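TRNA modification GTPase MnmE (Chlorobium tepidum, PDB 3GEE) binds guanine nucleotides and probably combines rapid GTP hydrolysis with the addition of a carboxymethylaminomethyl group to the wobble uridine of certain tRNAs. Local coordinates at residues H151-S156 against K280-L285; A185-E190 against L440-L445; T212-V217 against D423-A428; A313-Y318 against A343-T348. All coordinates share one frame; numbering follows the deposited sequence.

Contact 1: H151-S156 against K280-L285; sequences HARTES and KTMFRL
E155 and K280 meet where a beta hairpin of the G domain, formed by strands 274-278 and 281-286, comes up against the start of helix 155-166 in the helical domain. This is a worked case of an interdomain contact built from a few side chains around one turn.

The charged component is slight. K280 sits in the hairpin turn with a left-handed backbone (phi 58°), and its side chain runs extended past E155. OE1 of E155 lies 3.6 Å from NZ of K280, a long salt bridge, and equally close to CE, so the carboxylate rests on the last methylene as much as on the ammonium group. Both residues are exposed, and solvent probably weakens the attraction.

No hydrogen bond joins the two segments; around the turn's carbonyl the approach is by packing alone. The carbonyl oxygen of K280 is approached by the methyl CG2 of T154 at 3.3 Å and, two residues on in the first turn of the helix, by OG of S156 at 3.8 Å. T154 occupies the N-cap position of the helix, yet its side chain makes no capping bond.

The apolar component belongs to the buried M282, which meets T154 and R153. Its CG stands anti to the backbone N (chi1 -165°), and further out SD comes 3.9 Å from CG of R153, while CB passes OG1 of T154 at 4.2 Å. C275 on the partner strand of the hairpin adds to this patch, touching both R153 and M282. Beyond the sulfur, CE of M282 lies 3.7 Å above the guanidinium plane of R284, offset toward its rim.

Contact 2: A185-E190 against L440-L445; sequences ALIELE and LIAFEL
The E188 carboxylate is the flat group that reaches across to A442, its OE1 standing 4.0 Å from the methyl CB; a second flat group, the ring of F443, has E444 OE2 in its plane at the edge and takes no part in the crossing. The setting is the helical domain, where a type I beta turn from I187 to E190, in the loop after helix 179-185, leans on the early part of helix 441-456.

I187 carries the contact and illustrates how one branched side chain can seat a loop on a helix. Its chi1 (-52°) sets CG1 beside the backbone N and CG2 beside the carbonyl carbon, and the extended chi2 (163°) carries CD1 on toward I441 and L445. CG2 faces the CB of A442 at 4.3 Å. Helix 203-232 supports the same cluster, with L206 touching I187 and I210 touching L445. The turn itself is held by a weak bond from E190 N to I187 O, 3.3 Å long. Along the longer branch, I187 crosses both I441 and L445 at about a right angle, and its terminal CD1 lies 3.7 Å from the CD1 of each.

Contact 3: T212-V217 against D423-A428; sequences TLRSEV and DALQNA
R214 and L425 slide past each other in opposite directions where helices 203-232 and 412-432 pack antiparallel in the helical domain, their local axes 10.0 Å apart and 157° between directions. The side chain of R214 is an example of an arginine whose stem is apolar and whose head is polar.

At the root, CB lies 4.1 Å from CD2 of L425. CG makes the closer approach, 3.5 Å to CB of L425. There the chain bends at chi2 (-99°) and again at chi3, and the head arrives at the next residue, Q426. CZ is 4.1 Å from CG of Q426, and NH1 comes within 3.3 Å of its OE1. The guanidinium and amide planes stand 85° apart, while CB of Q426 lies over one guanidinium face, offset toward the rim. An alanine at R214 would probably open a gap beside CB of L425 and deprive Q426 of the head packed against it.

On the inner side L425 is buried, with A448 of helix 441-456 touching it. L213, itself backed by L176 and L180, crosses L425 at about a right angle, with CD1 3.6 Å from CD2 of L425. That same CD2 also meets CG2 of V217 at 4.2 Å.

Contact 4: A313-Y318 against A343-T348; sequences ADLILY and AAKFLT
I316 and F346 pair across two neighbouring parallel strands, 315-321 and 345-351, of the GTPase sheet; helix 331-340 links them in a beta-alpha-beta unit. The contact is an example of a strand pair closely packed along its length and partly exposed where the strands begin.

One filled face bears I316, Y318, F346 and T348. The F346 ring has CE2 4.0 Å from CG2 of I316 and CE1 3.8 Å from CB of Y318, and L337 of helix 331-340 touches it. An alanine at F346 would probably leave a gap between the sheet and L337, with I316 CG2 and Y318 CB losing their aromatic neighbour. Y318 also lies about 7 Å, side chain to side chain, from A244, predicted to bind GTP. The other face is apolar too: CD2 of L317 meets CB of L347 at 3.6 Å, with L388 and M392 packed on L317.

Toward the start of the strands, burial falls off. K345 runs extended alongside L315, its CD 3.9 Å from CD1 of the leucine, and carries NZ to the carbonyl of H391. D314 turns its carboxylate to R228 and to the backbone N of S235.

K345 N donates to D314 O (2.8 Å) and I316 N to K345 O (2.7 Å), both at 164°; L347 N to I316 O is weak, bent to 120°, and Y318 N to L347 O follows at 3.0 Å. The chemistry divides: four backbone bonds join the strands, L315 and L317 turn their backbone groups to strand 234-239, apolar side chains fill both faces, and charges gather at the partly exposed end.

Overall arrangement
From the N terminus, the chain opens contact 1 at 151-156, contact 2 at 185-190 and contact 3 at 212-217 before it reaches the strands of the GTPase sheet. There 280-285 closes contact 1, which therefore crosses contacts 2 and 3 and ties the helical domain to the G domain's hairpin. Contact 4 opens and closes within the same sheet, strand 234-239 standing between its strands and the hairpin. The chain then returns to the helical domain, where 423-428 closes contact 3 and 440-445 closes contact 2. Contact 4 is thus nested in contact 3, and contact 3 in contact 2. The last two touch through a probable hydrogen bond between N427 and E444.

Contact 1: H151-S156 against K280-L285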
loop_
_atom_site.group_PDB
_atom_site.type_symbol
_atom_site.label_atom_id
_atom_site.label_comp_id
_atom_site.label_asym_id
_atom_site.label_seq_id
_atom_site.Cartn_x
_atom_site.Cartn_y
_atom_site.Cartn_z
ATOM N N HIS A 151 -9.712 -2.270 -8.822
ATOM C CA HIS A 151 -9.503 -3.711 -8.860
ATOM C C HIS A 151 -9.005 -4.208 -10.219
ATOM O O HIS A 151 -8.475 -5.314 -10.309
ATOM C CB HIS A 151 -10.773 -4.461 -8.435
ATOM C CG HIS A 151 -11.254 -4.113 -7.055
ATOM N ND1 HIS A 151 -10.429 -4.124 -5.949
ATOM C CD2 HIS A 151 -12.482 -3.764 -6.602
ATOM C CE1 HIS A 151 -11.125 -3.789 -4.877
ATOM N NE2 HIS A 151 -12.374 -3.565 -5.246
ATOM N N ALA A 152 -9.160 -3.393 -11.263
ATOM C CA ALA A 152 -8.789 -3.787 -12.628
ATOM C C ALA A 152 -7.395 -4.398 -12.700
ATOM O O ALA A 152 -6.466 -3.899 -12.072
ATOM C CB ALA A 152 -8.885 -2.605 -13.571
ATOM N N ARG A 153 -7.255 -5.481 -13.457
ATOM C CA ARG A 153 -5.945 -6.115 -13.641
ATOM C C ARG A 153 -5.535 -6.255 -15.106
ATOM O O ARG A 153 -4.445 -6.732 -15.409
ATOM C CB ARG A 153 -5.859 -7.451 -12.893
ATOM C CG ARG A 153 -7.201 -8.071 -12.537
ATOM C CD ARG A 153 -7.151 -8.741 -11.165
ATOM N NE ARG A 153 -6.311 -9.940 -11.163
ATOM C CZ ARG A 153 -6.095 -10.717 -10.102
ATOM N NH1 ARG A 153 -6.655 -10.435 -8.925
ATOM N NH2 ARG A 153 -5.313 -11.785 -10.220
ATOM N N THR A 154 -6.412 -5.815 -16.004
ATOM C CA THR A 154 -6.132 -5.782 -17.435
ATOM C C THR A 154 -6.205 -4.343 -17.936
ATOM O O THR A 154 -6.909 -3.518 -17.354
ATOM C CB THR A 154 -7.160 -6.613 -18.241
ATOM O OG1 THR A 154 -7.802 -7.567 -17.389
ATOM C CG2 THR A 154 -6.479 -7.333 -19.392
ATOM N N GLU A 155 -5.485 -4.048 -19.018
ATOM C CA GLU A 155 -5.571 -2.741 -19.674
ATOM C C GLU A 155 -6.999 -2.449 -20.120
ATOM O O GLU A 155 -7.549 -1.388 -19.807
ATOM C CB GLU A 155 -4.618 -2.661 -20.870
ATOM C CG GLU A 155 -3.244 -2.079 -20.543
ATOM C CD GLU A 155 -2.191 -2.352 -21.628
ATOM O OE1 GLU A 155 -2.536 -2.856 -22.732
ATOM O OE2 GLU A 155 -0.999 -2.056 -21.368
ATOM N N SER A 156 -7.598 -3.404 -20.829
ATOM C CA SER A 156 -8.960 -3.264 -21.334
ATOM C C SER A 156 -9.995 -3.130 -20.217
ATOM O O SER A 156 -11.032 -2.496 -20.408
ATOM C CB SER A 156 -9.315 -4.437 -22.241
ATOM O OG SER A 156 -9.378 -5.641 -21.496
ATOM N N LYS A 280 -3.839 -9.919 -23.719
ATOM C CA LYS A 280 -4.603 -8.828 -23.085
ATOM C C LYS A 280 -5.988 -9.250 -22.574
ATOM O O LYS A 280 -6.892 -8.418 -22.442
ATOM C CB LYS A 280 -4.712 -7.613 -24.021
ATOM C CG LYS A 280 -3.386 -6.940 -24.334
ATOM C CD LYS A 280 -3.575 -5.759 -25.265
ATOM C CE LYS A 280 -2.255 -5.057 -25.520
ATOM N NZ LYS A 280 -2.436 -3.775 -26.253
ATOM N N THR A 281 -6.137 -10.541 -22.280
ATOM C CA THR A 281 -7.406 -11.109 -21.826
ATOM C C THR A 281 -7.189 -11.967 -20.584
ATOM O O THR A 281 -6.199 -12.693 -20.485
ATOM C CB THR A 281 -8.077 -11.962 -22.927
ATOM O OG1 THR A 281 -7.985 -11.293 -24.189
ATOM C CG2 THR A 281 -9.540 -12.201 -22.605
ATOM N N MET A 282 -8.125 -11.878 -19.645
ATOM C CA MET A 282 -8.045 -12.618 -18.391
ATOM C C MET A 282 -8.893 -13.893 -18.432
ATOM O O MET A 282 -10.003 -13.896 -18.967
ATOM C CB MET A 282 -8.485 -11.716 -17.240
ATOM C CG MET A 282 -8.117 -12.215 -15.858
ATOM S SD MET A 282 -8.681 -11.063 -14.592
ATOM C CE MET A 282 -10.462 -11.251 -14.711
ATOM N N PHE A 283 -8.360 -14.970 -17.862
ATOM C CA PHE A 283 -9.056 -16.250 -17.823
ATOM C C PHE A 283 -9.256 -16.721 -16.389
ATOM O O PHE A 283 -8.289 -17.042 -15.702
ATOM C CB PHE A 283 -8.287 -17.314 -18.619
ATOM C CG PHE A 283 -8.205 -17.034 -20.093
ATOM C CD1 PHE A 283 -7.108 -16.368 -20.628
ATOM C CD2 PHE A 283 -9.222 -17.442 -20.948
ATOM C CE1 PHE A 283 -7.029 -16.103 -21.993
ATOM C CE2 PHE A 283 -9.152 -17.184 -22.314
ATOM C CZ PHE A 283 -8.056 -16.514 -22.837
ATOM N N ARG A 284 -10.515 -16.763 -15.950
ATOM C CA ARG A 284 -10.872 -17.275 -14.622
ATOM C C ARG A 284 -10.958 -18.800 -14.621
ATOM O O ARG A 284 -11.961 -19.373 -15.056
ATOM C CB ARG A 284 -12.207 -16.687 -14.144
ATOM C CG ARG A 284 -12.188 -15.196 -13.876
ATOM C CD ARG A 284 -13.325 -14.787 -12.946
ATOM N NE ARG A 284 -13.349 -13.343 -12.697
ATOM C CZ ARG A 284 -12.594 -12.714 -11.798
ATOM N NH1 ARG A 284 -11.734 -13.395 -11.047
ATOM N NH2 ARG A 284 -12.692 -11.395 -11.648
ATOM N N LEU A 285 -9.902 -19.451 -14.134
ATOM C CA LEU A 285 -9.860 -20.911 -14.044
ATOM C C LEU A 285 -10.535 -21.378 -12.761
ATOM O O LEU A 285 -10.315 -20.804 -11.688
ATOM C CB LEU A 285 -8.419 -21.431 -14.075
ATOM C CG LEU A 285 -7.366 -20.863 -15.031
ATOM C CD1 LEU A 285 -6.008 -21.452 -14.683
ATOM C CD2 LEU A 285 -7.697 -21.126 -16.492
#

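Contact 2: A185-E190 against L440-L445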
loop_
_atom_site.group_PDB
_atom_site.type_symbol
_atom_site.label_atom_id
_atom_site.label_comp_id
_atom_site.label_asym_id
_atom_site.label_seq_id
_atom_site.Cartn_x
_atom_site.Cartn_y
_atom_site.Cartn_z
ATOM N N ALA A 185 -44.726 10.699 -20.394
ATOM C CA ALA A 185 -45.544 11.808 -19.889
ATOM C C ALA A 185 -46.592 12.266 -20.907
ATOM O O ALA A 185 -47.567 12.934 -20.552
ATOM C CB ALA A 185 -44.662 12.974 -19.467
ATOM N N LEU A 186 -46.375 11.891 -22.167
ATOM C CA LEU A 186 -47.307 12.149 -23.261
ATOM C C LEU A 186 -48.609 11.371 -23.063
ATOM O O LEU A 186 -49.672 11.799 -23.519
ATOM C CB LEU A 186 -46.652 11.763 -24.592
ATOM C CG LEU A 186 -47.152 12.361 -25.909
ATOM C CD1 LEU A 186 -45.980 12.627 -26.843
ATOM C CD2 LEU A 186 -48.195 11.469 -26.581
ATOM N N ILE A 187 -48.511 10.230 -22.385
ATOM C CA ILE A 187 -49.672 9.389 -22.088
ATOM C C ILE A 187 -49.988 9.400 -20.583
ATOM O O ILE A 187 -51.070 8.983 -20.165
ATOM C CB ILE A 187 -49.485 7.943 -22.633
ATOM C CG1 ILE A 187 -49.097 7.985 -24.116
ATOM C CG2 ILE A 187 -50.761 7.112 -22.442
ATOM C CD1 ILE A 187 -48.493 6.708 -24.647
ATOM N N GLU A 188 -49.050 9.902 -19.781
ATOM C CA GLU A 188 -49.269 10.071 -18.339
ATOM C C GLU A 188 -50.216 11.234 -18.025
ATOM O O GLU A 188 -50.596 11.439 -16.868
ATOM C CB GLU A 188 -47.939 10.249 -17.593
ATOM C CG GLU A 188 -47.111 8.971 -17.420
ATOM C CD GLU A 188 -47.601 8.082 -16.286
ATOM O OE1 GLU A 188 -48.688 7.477 -16.417
ATOM O OE2 GLU A 188 -46.886 7.979 -15.266
ATOM N N LEU A 189 -50.587 11.990 -19.059
ATOM C CA LEU A 189 -51.564 13.074 -18.940
ATOM C C LEU A 189 -52.927 12.675 -19.510
ATOM O O LEU A 189 -53.661 13.513 -20.043
ATOM C CB LEU A 189 -51.042 14.358 -19.605
ATOM C CG LEU A 189 -50.353 15.454 -18.772
ATOM C CD1 LEU A 189 -51.364 16.210 -17.906
ATOM C CD2 LEU A 189 -49.186 14.933 -17.922
ATOM N N GLU A 190 -53.255 11.390 -19.394
ATOM C CA GLU A 190 -54.581 10.881 -19.745
ATOM C C GLU A 190 -55.437 10.744 -18.485
ATOM O O GLU A 190 -56.570 10.257 -18.540
ATOM C CB GLU A 190 -54.474 9.524 -20.453
ATOM C CG GLU A 190 -53.728 9.543 -21.787
ATOM C CD GLU A 190 -54.563 10.059 -22.944
ATOM O OE1 GLU A 190 -55.798 10.182 -22.799
ATOM O OE2 GLU A 190 -53.977 10.335 -24.012
ATOM N N LEU A 440 -53.388 0.493 -19.513
ATOM C CA LEU A 440 -52.383 -0.542 -19.259
ATOM C C LEU A 440 -51.104 -0.325 -20.070
ATOM O O LEU A 440 -50.058 -0.897 -19.752
ATOM C CB LEU A 440 -52.961 -1.936 -19.534
ATOM C CG LEU A 440 -54.019 -2.478 -18.565
ATOM C CD1 LEU A 440 -54.844 -3.583 -19.216
ATOM C CD2 LEU A 440 -53.386 -2.968 -17.264
ATOM N N ILE A 441 -51.197 0.497 -21.116
ATOM C CA ILE A 441 -50.038 0.862 -21.940
ATOM C C ILE A 441 -49.095 1.811 -21.188
ATOM O O ILE A 441 -47.872 1.721 -21.326
ATOM C CB ILE A 441 -50.477 1.442 -23.333
ATOM C CG1 ILE A 441 -49.276 1.619 -24.284
ATOM C CG2 ILE A 441 -51.344 2.705 -23.179
ATOM C CD1 ILE A 441 -48.671 3.014 -24.341
ATOM N N ALA A 442 -49.676 2.700 -20.385
ATOM C CA ALA A 442 -48.915 3.638 -19.565
ATOM C C ALA A 442 -48.197 2.932 -18.416
ATOM O O ALA A 442 -47.255 3.481 -17.836
ATOM C CB ALA A 442 -49.826 4.735 -19.034
ATOM N N PHE A 443 -48.647 1.721 -18.090
ATOM C CA PHE A 443 -48.007 0.895 -17.066
ATOM C C PHE A 443 -46.665 0.356 -17.557
ATOM O O PHE A 443 -45.681 0.352 -16.813
ATOM C CB PHE A 443 -48.928 -0.259 -16.646
ATOM C CG PHE A 443 -48.390 -1.089 -15.507
ATOM C CD1 PHE A 443 -47.675 -2.259 -15.755
ATOM C CD2 PHE A 443 -48.603 -0.703 -14.185
ATOM C CE1 PHE A 443 -47.175 -3.030 -14.704
ATOM C CE2 PHE A 443 -48.108 -1.467 -13.127
ATOM C CZ PHE A 443 -47.393 -2.632 -13.387
ATOM N N GLU A 444 -46.636 -0.090 -18.811
ATOM C CA GLU A 444 -45.437 -0.681 -19.408
ATOM C C GLU A 444 -44.341 0.352 -19.667
ATOM O O GLU A 444 -43.156 0.059 -19.500
ATOM C CB GLU A 444 -45.781 -1.425 -20.704
ATOM C CG GLU A 444 -46.801 -2.554 -20.546
ATOM C CD GLU A 444 -46.393 -3.591 -19.508
ATOM O OE1 GLU A 444 -45.260 -4.111 -19.584
ATOM O OE2 GLU A 444 -47.217 -3.889 -18.619
ATOM N N LEU A 445 -44.743 1.554 -20.075
ATOM C CA LEU A 445 -43.797 2.630 -20.363
ATOM C C LEU A 445 -43.111 3.122 -19.095
ATOM O O LEU A 445 -41.908 3.393 -19.104
ATOM C CB LEU A 445 -44.490 3.795 -21.074
ATOM C CG LEU A 445 -45.214 3.542 -22.400
ATOM C CD1 LEU A 445 -45.898 4.820 -22.844
ATOM C CD2 LEU A 445 -44.269 3.031 -23.487
#

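Contact 3: T212-V217 against D423-A428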
loop_
_atom_site.group_PDB
_atom_site.type_symbol
_atom_site.label_atom_id
_atom_site.label_comp_id
_atom_site.label_asym_id
_atom_site.label_seq_id
_atom_site.Cartn_x
_atom_site.Cartn_y
_atom_site.Cartn_z
ATOM N N THR A 212 -37.399 2.589 -32.423
ATOM C CA THR A 212 -36.038 3.123 -32.422
ATOM C C THR A 212 -35.470 3.121 -30.999
ATOM O O THR A 212 -34.252 3.081 -30.805
ATOM C CB THR A 212 -35.987 4.551 -33.020
ATOM O OG1 THR A 212 -36.910 4.651 -34.112
ATOM C CG2 THR A 212 -34.582 4.884 -33.519
ATOM N N LEU A 213 -36.366 3.151 -30.013
ATOM C CA LEU A 213 -35.992 3.150 -28.599
ATOM C C LEU A 213 -35.595 1.750 -28.128
ATOM O O LEU A 213 -34.613 1.591 -27.403
ATOM C CB LEU A 213 -37.147 3.704 -27.749
ATOM C CG LEU A 213 -36.954 4.386 -26.385
ATOM C CD1 LEU A 213 -37.075 3.398 -25.236
ATOM C CD2 LEU A 213 -35.658 5.188 -26.287
ATOM N N ARG A 214 -36.356 0.743 -28.555
ATOM C CA ARG A 214 -36.109 -0.645 -28.166
ATOM C C ARG A 214 -34.867 -1.216 -28.851
ATOM O O ARG A 214 -34.131 -2.004 -28.253
ATOM C CB ARG A 214 -37.335 -1.518 -28.460
ATOM C CG ARG A 214 -37.557 -2.644 -27.454
ATOM C CD ARG A 214 -37.035 -3.988 -27.935
ATOM N NE ARG A 214 -38.022 -4.688 -28.755
ATOM C CZ ARG A 214 -37.964 -5.979 -29.077
ATOM N NH1 ARG A 214 -38.916 -6.516 -29.830
ATOM N NH2 ARG A 214 -36.961 -6.737 -28.647
ATOM N N SER A 215 -34.641 -0.809 -30.099
ATOM C CA SER A 215 -33.469 -1.237 -30.863
ATOM C C SER A 215 -32.184 -0.621 -30.313
ATOM O O SER A 215 -31.107 -1.207 -30.436
ATOM C CB SER A 215 -33.629 -0.889 -32.343
ATOM O OG SER A 215 -33.801 0.506 -32.525
ATOM N N GLU A 216 -32.311 0.562 -29.714
ATOM C CA GLU A 216 -31.204 1.221 -29.025
ATOM C C GLU A 216 -30.817 0.481 -27.747
ATOM O O GLU A 216 -29.638 0.412 -27.395
ATOM C CB GLU A 216 -31.564 2.673 -28.703
ATOM C CG GLU A 216 -31.114 3.686 -29.753
ATOM C CD GLU A 216 -29.707 4.221 -29.512
ATOM O OE1 GLU A 216 -29.416 5.341 -29.984
ATOM O OE2 GLU A 216 -28.891 3.535 -28.853
ATOM N N VAL A 217 -31.820 -0.063 -27.060
ATOM C CA VAL A 217 -31.609 -0.896 -25.876
ATOM C C VAL A 217 -30.995 -2.238 -26.278
ATOM O O VAL A 217 -30.132 -2.767 -25.575
ATOM C CB VAL A 217 -32.929 -1.114 -25.091
ATOM C CG1 VAL A 217 -32.753 -2.145 -23.981
ATOM C CG2 VAL A 217 -33.424 0.199 -24.511
ATOM N N ASP A 423 -38.264 -5.806 -22.543
ATOM C CA ASP A 423 -39.431 -6.682 -22.422
ATOM C C ASP A 423 -40.693 -5.862 -22.173
ATOM O O ASP A 423 -41.733 -6.110 -22.789
ATOM C CB ASP A 423 -39.235 -7.704 -21.299
ATOM C CG ASP A 423 -38.298 -8.836 -21.691
ATOM O OD1 ASP A 423 -38.103 -9.753 -20.863
ATOM O OD2 ASP A 423 -37.756 -8.817 -22.818
ATOM N N ALA A 424 -40.587 -4.889 -21.268
ATOM C CA ALA A 424 -41.662 -3.933 -21.011
ATOM C C ALA A 424 -41.934 -3.083 -22.254
ATOM O O ALA A 424 -43.086 -2.741 -22.540
ATOM C CB ALA A 424 -41.313 -3.052 -19.820
ATOM N N LEU A 425 -40.866 -2.758 -22.983
ATOM C CA LEU A 425 -40.948 -2.035 -24.255
ATOM C C LEU A 425 -41.654 -2.835 -25.347
ATOM O O LEU A 425 -42.430 -2.275 -26.127
ATOM C CB LEU A 425 -39.549 -1.635 -24.732
ATOM C CG LEU A 425 -39.082 -0.173 -24.815
ATOM C CD1 LEU A 425 -39.809 0.767 -23.855
ATOM C CD2 LEU A 425 -37.577 -0.106 -24.603
ATOM N N GLN A 426 -41.377 -4.138 -25.400
ATOM C CA GLN A 426 -42.039 -5.029 -26.353
ATOM C C GLN A 426 -43.493 -5.261 -25.958
ATOM O O GLN A 426 -44.362 -5.370 -26.824
ATOM C CB GLN A 426 -41.305 -6.366 -26.466
ATOM C CG GLN A 426 -41.675 -7.163 -27.713
ATOM C CD GLN A 426 -41.255 -8.616 -27.630
ATOM O OE1 GLN A 426 -40.425 -9.077 -28.411
ATOM N NE2 GLN A 426 -41.828 -9.347 -26.678
ATOM N N ASN A 427 -43.745 -5.336 -24.650
ATOM C CA ASN A 427 -45.103 -5.424 -24.117
ATOM C C ASN A 427 -45.962 -4.257 -24.594
ATOM O O ASN A 427 -47.143 -4.426 -24.898
ATOM C CB ASN A 427 -45.087 -5.472 -22.586
ATOM C CG ASN A 427 -44.634 -6.819 -22.040
ATOM O OD1 ASN A 427 -44.535 -7.807 -22.771
ATOM N ND2 ASN A 427 -44.358 -6.860 -20.741
ATOM N N ALA A 428 -45.351 -3.077 -24.660
ATOM C CA ALA A 428 -45.998 -1.896 -25.219
ATOM C C ALA A 428 -46.069 -1.981 -26.746
ATOM O O ALA A 428 -47.051 -1.545 -27.352
ATOM C CB ALA A 428 -45.264 -0.636 -24.786
#

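Contact 4: A313-Y318 against A343-T348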
loop_
_atom_site.group_PDB
_atom_site.type_symbol
_atom_site.label_atom_id
_atom_site.label_comp_id
_atom_site.label_asym_id
_atom_site.label_seq_id
_atom_site.Cartn_x
_atom_site.Cartn_y
_atom_site.Cartn_z
ATOM N N ALA A 313 -20.252 -20.616 -18.389
ATOM C CA ALA A 313 -18.818 -20.853 -18.494
ATOM C C ALA A 313 -18.464 -20.678 -19.963
ATOM O O ALA A 313 -19.022 -21.358 -20.820
ATOM C CB ALA A 313 -18.465 -22.254 -18.016
ATOM N N ASP A 314 -17.555 -19.754 -20.252
ATOM C CA ASP A 314 -17.247 -19.387 -21.634
ATOM C C ASP A 314 -16.460 -20.463 -22.370
ATOM O O ASP A 314 -16.680 -20.698 -23.558
ATOM C CB ASP A 314 -16.475 -18.065 -21.682
ATOM C CG ASP A 314 -17.168 -16.954 -20.928
ATOM O OD1 ASP A 314 -18.351 -16.675 -21.221
ATOM O OD2 ASP A 314 -16.525 -16.353 -20.042
ATOM N N LEU A 315 -15.544 -21.109 -21.654
ATOM C CA LEU A 315 -14.633 -22.076 -22.247
ATOM C C LEU A 315 -14.455 -23.280 -21.337
ATOM O O LEU A 315 -14.086 -23.139 -20.173
ATOM C CB LEU A 315 -13.282 -21.412 -22.540
ATOM C CG LEU A 315 -12.041 -22.223 -22.922
ATOM C CD1 LEU A 315 -12.250 -22.978 -24.224
ATOM C CD2 LEU A 315 -10.830 -21.311 -23.033
ATOM N N ILE A 316 -14.735 -24.464 -21.871
ATOM C CA ILE A 316 -14.501 -25.704 -21.142
ATOM C C ILE A 316 -13.282 -26.408 -21.720
ATOM O O ILE A 316 -13.197 -26.628 -22.930
ATOM C CB ILE A 316 -15.725 -26.652 -21.165
ATOM C CG1 ILE A 316 -16.981 -25.924 -20.679
ATOM C CG2 ILE A 316 -15.451 -27.879 -20.305
ATOM C CD1 ILE A 316 -18.274 -26.692 -20.877
ATOM N N LEU A 317 -12.329 -26.727 -20.848
ATOM C CA LEU A 317 -11.201 -27.565 -21.215
ATOM C C LEU A 317 -11.396 -28.925 -20.568
ATOM O O LEU A 317 -11.342 -29.044 -19.340
ATOM C CB LEU A 317 -9.868 -26.957 -20.757
ATOM C CG LEU A 317 -9.391 -25.572 -21.213
ATOM C CD1 LEU A 317 -8.024 -25.288 -20.612
ATOM C CD2 LEU A 317 -9.336 -25.426 -22.727
ATOM N N TYR A 318 -11.650 -29.944 -21.388
ATOM C CA TYR A 318 -11.705 -31.311 -20.886
ATOM C C TYR A 318 -10.335 -31.968 -20.972
ATOM O O TYR A 318 -9.792 -32.163 -22.061
ATOM C CB TYR A 318 -12.761 -32.164 -21.599
ATOM C CG TYR A 318 -13.113 -33.402 -20.800
ATOM C CD1 TYR A 318 -14.241 -33.428 -19.985
ATOM C CD2 TYR A 318 -12.294 -34.531 -20.827
ATOM C CE1 TYR A 318 -14.558 -34.555 -19.229
ATOM C CE2 TYR A 318 -12.599 -35.660 -20.076
ATOM C CZ TYR A 318 -13.732 -35.668 -19.280
ATOM O OH TYR A 318 -14.037 -36.786 -18.533
ATOM N N ALA A 343 -23.531 -23.447 -25.534
ATOM C CA ALA A 343 -23.131 -22.045 -25.542
ATOM C C ALA A 343 -21.624 -21.890 -25.351
ATOM O O ALA A 343 -21.004 -21.009 -25.949
ATOM C CB ALA A 343 -23.881 -21.283 -24.462
ATOM N N ALA A 344 -21.048 -22.758 -24.521
ATOM C CA ALA A 344 -19.619 -22.727 -24.207
ATOM C C ALA A 344 -18.745 -23.092 -25.402
ATOM O O ALA A 344 -19.224 -23.645 -26.393
ATOM C CB ALA A 344 -19.328 -23.663 -23.051
ATOM N N LYS A 345 -17.463 -22.763 -25.307
ATOM C CA LYS A 345 -16.491 -23.264 -26.258
ATOM C C LYS A 345 -15.849 -24.510 -25.669
ATOM O O LYS A 345 -15.333 -24.485 -24.545
ATOM C CB LYS A 345 -15.419 -22.227 -26.585
ATOM C CG LYS A 345 -14.531 -22.661 -27.735
ATOM C CD LYS A 345 -13.247 -21.867 -27.813
ATOM C CE LYS A 345 -12.364 -22.420 -28.926
ATOM N NZ LYS A 345 -11.190 -21.552 -29.195
ATOM N N PHE A 346 -15.891 -25.600 -26.432
ATOM C CA PHE A 346 -15.317 -26.855 -25.979
ATOM C C PHE A 346 -13.937 -27.082 -26.568
ATOM O O PHE A 346 -13.667 -26.716 -27.711
ATOM C CB PHE A 346 -16.235 -28.032 -26.289
ATOM C CG PHE A 346 -16.148 -29.121 -25.275
ATOM C CD1 PHE A 346 -15.142 -30.078 -25.344
ATOM C CD2 PHE A 346 -17.049 -29.172 -24.223
ATOM C CE1 PHE A 346 -15.046 -31.076 -24.393
ATOM C CE2 PHE A 346 -16.965 -30.170 -23.268
ATOM C CZ PHE A 346 -15.961 -31.123 -23.351
ATOM N N LEU A 347 -13.067 -27.691 -25.770
ATOM C CA LEU A 347 -11.681 -27.886 -26.147
ATOM C C LEU A 347 -11.152 -29.110 -25.410
ATOM O O LEU A 347 -11.045 -29.100 -24.180
ATOM C CB LEU A 347 -10.879 -26.634 -25.775
ATOM C CG LEU A 347 -9.838 -26.041 -26.727
ATOM C CD1 LEU A 347 -8.568 -26.874 -26.740
ATOM C CD2 LEU A 347 -10.402 -25.853 -28.142
ATOM N N THR A 348 -10.847 -30.168 -26.163
ATOM C CA THR A 348 -10.369 -31.422 -25.575
ATOM C C THR A 348 -8.858 -31.399 -25.439
ATOM O O THR A 348 -8.132 -31.260 -26.426
ATOM C CB THR A 348 -10.806 -32.654 -26.392
ATOM O OG1 THR A 348 -12.228 -32.635 -26.545
ATOM C CG2 THR A 348 -10.396 -33.952 -25.692
#